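Local coordinates for ankyrin repeat domain protein (Legionella pneumophila subsp. pneumophila, PDB 6MCA) that is a bacterial effector with ankyrin repeats and a cysteine protease-like region, which interacts with the host LARP7 component of the 7SK snRNP complex, at residues L48-C62 and A71-D85. Numbering follows the deposited sequence. Where two conformers were deposited one is given.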
loop_
_atom_site.group_PDB
_atom_site.type_symbol
_atom_site.label_atom_id
_atom_site.label_comp_id
_atom_site.label_asym_id
_atom_site.label_seq_id
_atom_site.Cartn_x
_atom_site.Cartn_y
_atom_site.Cartn_z
ATOM N N LEU A 48 -25.986 -17.210 12.227
ATOM C CA LEU A 48 -25.159 -17.334 11.033
ATOM C C LEU A 48 -24.457 -16.032 10.662
ATOM O O LEU A 48 -23.757 -15.997 9.646
ATOM C CB LEU A 48 -26.009 -17.831 9.865
ATOM C CG LEU A 48 -26.730 -19.150 10.148
ATOM C CD1 LEU A 48 -27.554 -19.577 8.954
ATOM C CD2 LEU A 48 -25.734 -20.237 10.529
ATOM N N ASP A 49 -24.629 -14.975 11.454
ATOM C CA ASP A 49 -23.882 -13.734 11.310
ATOM C C ASP A 49 -22.797 -13.586 12.369
ATOM O O ASP A 49 -22.148 -12.537 12.436
ATOM C CB ASP A 49 -24.833 -12.534 11.376
ATOM C CG ASP A 49 -25.778 -12.466 10.191
ATOM O OD1 ASP A 49 -25.311 -12.623 9.044
ATOM O OD2 ASP A 49 -26.990 -12.249 10.410
ATOM N N ASP A 50 -22.585 -14.608 13.195
ATOM C CA ASP A 50 -21.658 -14.495 14.313
ATOM C C ASP A 50 -20.213 -14.470 13.831
ATOM O O ASP A 50 -19.850 -15.134 12.856
ATOM C CB ASP A 50 -21.856 -15.656 15.290
ATOM C CG ASP A 50 -23.061 -15.466 16.191
ATOM O OD1 ASP A 50 -23.381 -14.305 16.523
ATOM O OD2 ASP A 50 -23.685 -16.479 16.573
ATOM N N ILE A 51 -19.387 -13.696 14.529
ATOM C CA ILE A 51 -17.948 -13.692 14.292
ATOM C C ILE A 51 -17.352 -14.947 14.913
ATOM O O ILE A 51 -17.562 -15.225 16.100
ATOM C CB ILE A 51 -17.308 -12.422 14.872
ATOM C CG1 ILE A 51 -17.860 -11.176 14.176
ATOM C CG2 ILE A 51 -15.794 -12.486 14.754
ATOM C CD1 ILE A 51 -17.375 -11.000 12.753
ATOM N N ASP A 52 -16.609 -15.711 14.116
ATOM C CA ASP A 52 -16.106 -17.003 14.559
ATOM C C ASP A 52 -14.759 -16.843 15.266
ATOM O O ASP A 52 -14.296 -15.731 15.536
ATOM C CB ASP A 52 -16.031 -17.976 13.381
ATOM C CG ASP A 52 -15.136 -17.481 12.251
ATOM O OD1 ASP A 52 -14.266 -16.615 12.482
ATOM O OD2 ASP A 52 -15.312 -17.964 11.113
ATOM N N GLU A 53 -14.113 -17.971 15.565
ATOM C CA GLU A 53 -12.846 -17.977 16.284
ATOM C C GLU A 53 -11.702 -17.370 15.483
ATOM O O GLU A 53 -10.651 -17.081 16.064
ATOM C CB GLU A 53 -12.487 -19.409 16.691
ATOM C CG GLU A 53 -12.379 -20.383 15.526
ATOM C CD GLU A 53 -13.693 -21.080 15.215
ATOM O OE1 GLU A 53 -14.756 -20.429 15.317
ATOM O OE2 GLU A 53 -13.663 -22.281 14.869
ATOM N N TYR A 54 -11.872 -17.176 14.177
ATOM C CA TYR A 54 -10.849 -16.570 13.337
ATOM C C TYR A 54 -11.111 -15.096 13.055
ATOM O O TYR A 54 -10.325 -14.468 12.340
ATOM C CB TYR A 54 -10.730 -17.332 12.013
ATOM C CG TYR A 54 -10.464 -18.811 12.177
ATOM C CD1 TYR A 54 -9.200 -19.277 12.514
ATOM C CD2 TYR A 54 -11.476 -19.743 11.993
ATOM C CE1 TYR A 54 -8.951 -20.629 12.663
ATOM C CE2 TYR A 54 -11.239 -21.097 12.141
ATOM C CZ TYR A 54 -9.974 -21.534 12.476
ATOM O OH TYR A 54 -9.734 -22.880 12.624
ATOM N N GLY A 55 -12.188 -14.535 13.596
ATOM C CA GLY A 55 -12.522 -13.146 13.366
ATOM C C GLY A 55 -13.385 -12.879 12.154
ATOM O O GLY A 55 -13.542 -11.714 11.772
ATOM N N PHE A 56 -13.956 -13.914 11.543
ATOM C CA PHE A 56 -14.745 -13.778 10.330
ATOM C C PHE A 56 -16.160 -14.294 10.561
ATOM O O PHE A 56 -16.465 -14.924 11.576
ATOM C CB PHE A 56 -14.095 -14.534 9.163
ATOM C CG PHE A 56 -12.701 -14.076 8.847
ATOM C CD1 PHE A 56 -12.460 -12.772 8.456
ATOM C CD2 PHE A 56 -11.631 -14.953 8.932
ATOM C CE1 PHE A 56 -11.181 -12.346 8.165
ATOM C CE2 PHE A 56 -10.349 -14.532 8.639
ATOM C CZ PHE A 56 -10.124 -13.226 8.255
ATOM N N THR A 57 -17.028 -14.009 9.601
ATOM C CA THR A 57 -18.369 -14.562 9.544
ATOM C C THR A 57 -18.394 -15.759 8.606
ATOM O O THR A 57 -17.481 -15.942 7.796
ATOM C CB THR A 57 -19.368 -13.503 9.059
ATOM O OG1 THR A 57 -19.121 -13.205 7.680
ATOM C CG2 THR A 57 -19.239 -12.229 9.879
ATOM N N PRO A 58 -19.414 -16.619 8.704
ATOM C CA PRO A 58 -19.505 -17.742 7.753
ATOM C C PRO A 58 -19.480 -17.308 6.294
ATOM O O PRO A 58 -18.850 -17.974 5.463
ATOM C CB PRO A 58 -20.837 -18.404 8.132
ATOM C CG PRO A 58 -21.007 -18.090 9.575
ATOM C CD PRO A 58 -20.420 -16.721 9.778
ATOM N N LEU A 59 -20.143 -16.197 5.962
ATOM C CA LEU A 59 -20.126 -15.710 4.586
ATOM C C LEU A 59 -18.731 -15.247 4.182
ATOM O O LEU A 59 -18.293 -15.488 3.051
ATOM C CB LEU A 59 -21.139 -14.578 4.418
ATOM C CG LEU A 59 -21.401 -14.123 2.981
ATOM C CD1 LEU A 59 -21.902 -15.285 2.137
ATOM C CD2 LEU A 59 -22.390 -12.969 2.957
ATOM N N ILE A 60 -18.019 -14.581 5.093
ATOM C CA ILE A 60 -16.651 -14.172 4.796
ATOM C C ILE A 60 -15.743 -15.388 4.668
ATOM O O ILE A 60 -14.817 -15.395 3.848
ATOM C CB ILE A 60 -16.148 -13.183 5.865
ATOM C CG1 ILE A 60 -16.948 -11.879 5.793
ATOM C CG2 ILE A 60 -14.664 -12.907 5.695
ATOM C CD1 ILE A 60 -16.463 -10.809 6.747
ATOM N N GLU A 61 -15.991 -16.439 5.455
ATOM C CA GLU A 61 -15.252 -17.685 5.273
ATOM C C GLU A 61 -15.499 -18.269 3.888
ATOM O O GLU A 61 -14.562 -18.723 3.218
ATOM C CB GLU A 61 -15.644 -18.693 6.355
ATOM C CG GLU A 61 -15.250 -18.291 7.766
ATOM C CD GLU A 61 -13.777 -18.510 8.054
ATOM O OE1 GLU A 61 -13.085 -19.114 7.207
ATOM O OE2 GLU A 61 -13.312 -18.083 9.132
ATOM N N CYS A 62 -16.759 -18.263 3.443
ATOM C CA CYS A 62 -17.079 -18.737 2.099
ATOM C C CYS A 62 -16.360 -17.915 1.038
ATOM O O CYS A 62 -15.847 -18.464 0.057
ATOM C CB CYS A 62 -18.590 -18.685 1.872
ATOM S SG CYS A 62 -19.533 -19.839 2.880
ATOM N N ALA A 71 -22.033 -20.318 0.280
ATOM C CA ALA A 71 -22.447 -18.918 0.299
ATOM C C ALA A 71 -23.889 -18.765 -0.169
ATOM O O ALA A 71 -24.639 -17.946 0.374
ATOM C CB ALA A 71 -21.505 -18.080 -0.566
ATOM N N GLU A 72 -24.293 -19.541 -1.179
ATOM C CA GLU A 72 -25.687 -19.534 -1.610
ATOM C C GLU A 72 -26.603 -20.003 -0.490
ATOM O O GLU A 72 -27.673 -19.422 -0.266
ATOM C CB GLU A 72 -25.866 -20.420 -2.843
ATOM C CG GLU A 72 -25.228 -19.884 -4.110
ATOM C CD GLU A 72 -25.214 -20.910 -5.227
ATOM O OE1 GLU A 72 -25.028 -20.516 -6.397
ATOM O OE2 GLU A 72 -25.393 -22.112 -4.932
ATOM N N GLN A 73 -26.201 -21.060 0.219
ATOM C CA GLN A 73 -26.978 -21.524 1.365
ATOM C C GLN A 73 -27.122 -20.424 2.410
ATOM O O GLN A 73 -28.219 -20.178 2.925
ATOM C CB GLN A 73 -26.326 -22.764 1.976
ATOM C CG GLN A 73 -26.409 -24.001 1.105
ATOM C CD GLN A 73 -27.837 -24.396 0.794
ATOM O OE1 GLN A 73 -28.687 -24.451 1.683
ATOM N NE2 GLN A 73 -28.109 -24.677 -0.475
ATOM N N LEU A 74 -26.019 -19.742 2.728
ATOM C CA LEU A 74 -26.057 -18.691 3.743
ATOM C C LEU A 74 -26.935 -17.524 3.306
ATOM O O LEU A 74 -27.676 -16.958 4.120
ATOM C CB LEU A 74 -24.641 -18.209 4.049
ATOM C CG LEU A 74 -23.763 -19.189 4.827
ATOM C CD1 LEU A 74 -22.328 -18.700 4.857
ATOM C CD2 LEU A 74 -24.296 -19.378 6.237
ATOM N N ILE A 75 -26.864 -17.145 2.030
ATOM C CA ILE A 75 -27.698 -16.058 1.528
ATOM C C ILE A 75 -29.167 -16.457 1.560
ATOM O O ILE A 75 -30.043 -15.634 1.855
ATOM C CB ILE A 75 -27.245 -15.648 0.115
ATOM C CG1 ILE A 75 -25.866 -14.988 0.172
ATOM C CG2 ILE A 75 -28.254 -14.710 -0.530
ATOM C CD1 ILE A 75 -25.185 -14.882 -1.174
ATOM N N ALA A 76 -29.460 -17.729 1.270
ATOM C CA ALA A 76 -30.831 -18.218 1.380
ATOM C C ALA A 76 -31.365 -18.069 2.798
ATOM O O ALA A 76 -32.560 -17.813 2.987
ATOM C CB ALA A 76 -30.906 -19.678 0.935
ATOM N N ARG A 77 -30.509 -18.223 3.803
ATOM C CA ARG A 77 -30.910 -18.031 5.188
ATOM C C ARG A 77 -30.793 -16.574 5.627
ATOM O O ARG A 77 -30.773 -16.295 6.832
ATOM C CB ARG A 77 -30.097 -18.958 6.093
ATOM C CG ARG A 77 -30.185 -20.416 5.645
ATOM C CD ARG A 77 -29.345 -21.347 6.498
ATOM N NE ARG A 77 -30.159 -22.375 7.140
ATOM C CZ ARG A 77 -30.461 -23.542 6.583
ATOM N NH1 ARG A 77 -31.208 -24.420 7.241
ATOM N NH2 ARG A 77 -30.020 -23.832 5.367
ATOM N N LYS A 78 -30.710 -15.648 4.666
ATOM C CA LYS A 78 -30.813 -14.204 4.906
ATOM C C LYS A 78 -29.784 -13.697 5.917
ATOM O O LYS A 78 -30.109 -12.967 6.856
ATOM C CB LYS A 78 -32.234 -13.820 5.331
ATOM C CG LYS A 78 -33.168 -13.496 4.168
ATOM C CD LYS A 78 -33.553 -14.744 3.388
ATOM N N VAL A 79 -28.520 -14.071 5.702
ATOM C CA VAL A 79 -27.448 -13.466 6.483
ATOM C C VAL A 79 -27.232 -12.024 6.030
ATOM O O VAL A 79 -27.608 -11.621 4.922
ATOM C CB VAL A 79 -26.148 -14.280 6.371
ATOM C CG1 VAL A 79 -26.358 -15.699 6.875
ATOM C CG2 VAL A 79 -25.642 -14.282 4.936
ATOM N N ASP A 80 -26.623 -11.232 6.911
ATOM C CA ASP A 80 -26.256 -9.865 6.564
ATOM C C ASP A 80 -25.132 -9.910 5.535
ATOM O O ASP A 80 -23.980 -10.203 5.872
ATOM C CB ASP A 80 -25.837 -9.093 7.813
ATOM C CG ASP A 80 -25.554 -7.624 7.531
ATOM O OD1 ASP A 80 -25.601 -7.208 6.353
ATOM O OD2 ASP A 80 -25.287 -6.879 8.498
ATOM N N ILE A 81 -25.465 -9.615 4.277
ATOM C CA ILE A 81 -24.501 -9.734 3.190
ATOM C C ILE A 81 -23.440 -8.645 3.208
ATOM O O ILE A 81 -22.482 -8.715 2.429
ATOM C CB ILE A 81 -25.236 -9.743 1.834
ATOM C CG1 ILE A 81 -24.467 -10.589 0.816
ATOM C CG2 ILE A 81 -25.455 -8.322 1.325
ATOM C CD1 ILE A 81 -25.301 -11.036 -0.357
ATOM N N ASN A 82 -23.572 -7.647 4.082
ATOM C CA ASN A 82 -22.611 -6.553 4.159
ATOM C C ASN A 82 -21.898 -6.481 5.505
ATOM O O ASN A 82 -21.211 -5.487 5.774
ATOM C CB ASN A 82 -23.301 -5.217 3.867
ATOM C CG ASN A 82 -23.674 -5.060 2.406
ATOM O OD1 ASN A 82 -22.892 -5.389 1.515
ATOM N ND2 ASN A 82 -24.875 -4.554 2.153
ATOM N N LYS A 83 -22.032 -7.492 6.352
ATOM C CA LYS A 83 -21.385 -7.453 7.660
ATOM C C LYS A 83 -19.887 -7.674 7.508
ATOM O O LYS A 83 -19.472 -8.711 6.972
ATOM C CB LYS A 83 -21.976 -8.501 8.598
ATOM C CG LYS A 83 -21.344 -8.477 9.980
ATOM C CD LYS A 83 -22.043 -9.411 10.948
ATOM C CE LYS A 83 -21.413 -9.321 12.329
ATOM N NZ LYS A 83 -22.084 -10.210 13.314
ATOM N N PRO A 84 -19.045 -6.746 7.955
ATOM C CA PRO A 84 -17.601 -6.909 7.769
ATOM C C PRO A 84 -16.917 -7.516 8.981
ATOM O O PRO A 84 -17.549 -7.736 10.019
ATOM C CB PRO A 84 -17.134 -5.470 7.536
ATOM C CG PRO A 84 -18.045 -4.670 8.436
ATOM C CD PRO A 84 -19.378 -5.410 8.482
ATOM N N ASP A 85 -15.621 -7.787 8.858
ATOM C CA ASP A 85 -14.805 -8.141 10.010
ATOM C C ASP A 85 -14.358 -6.850 10.696
ATOM O O ASP A 85 -14.812 -5.753 10.357
ATOM C CB ASP A 85 -13.638 -9.030 9.585
ATOM C CG ASP A 85 -12.793 -8.405 8.493
ATOM O OD1 ASP A 85 -12.016 -7.478 8.798
ATOM O OD2 ASP A 85 -12.898 -8.846 7.328
HETATM O O HOH W 1 -22.933 -12.161 7.580
HETATM O O HOH W 2 -28.830 -10.726 9.159
HETATM O O HOH W 3 -20.483 -11.150 6.602
#
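Lys83 and Leu59 both turn CG anti to the backbone N (chi1 -179° for the lysine), which sends the lysine chain, extended through all its torsions, past Thr57 CG2 with its CD to close on Asp49 O, and drives the leucine between helix 71-76 and the loop that follows it. The setting is consistent with an ankyrin-like unit: two antiparallel helices, 58-65 and 68-76, preceded and followed by loops with type I turns, next to the predicted ankyrin repeat at 87-119. Leucine suits its place because it branches at the end: Leu59 CD1 lies 3.9 Å from Ala71 CB, while CD2 meets Ile81 CG1. The small Ala71 leaves room for Leu59 CD1 and Cys62 CB to meet its methyl. From the other helix Leu74 presses CD1 onto the first turn, 3.5 Å from Leu59 N, and also touches Pro58 CB and Cys62 SG; a proline fits in that first turn, where its missing N-H costs no helical bond.

The Asp49 carboxylate joins the two loops by gripping the backbone of Asp80. Asp49 OD1 accepts from Asp80 N at 2.9 Å, on the syn side and 27° out of the carboxylate plane, and also receives water 1, which donates its other hydrogen to Asp80 O. Leu48 covers Val79 CG1 with CB and the aliphatic part of Arg77 with CD1. At the far end, Asp85 lies beside Phe56, its carboxylate turned 84° from the ring; its OD1 hydrogen-bonds Thr87 OG1 and its OD2 Trp94 NE1. Thr57 caps helix 58-65, OG1 accepting from Ile60 N, and water 3 links this hydroxyl to Lys83 O.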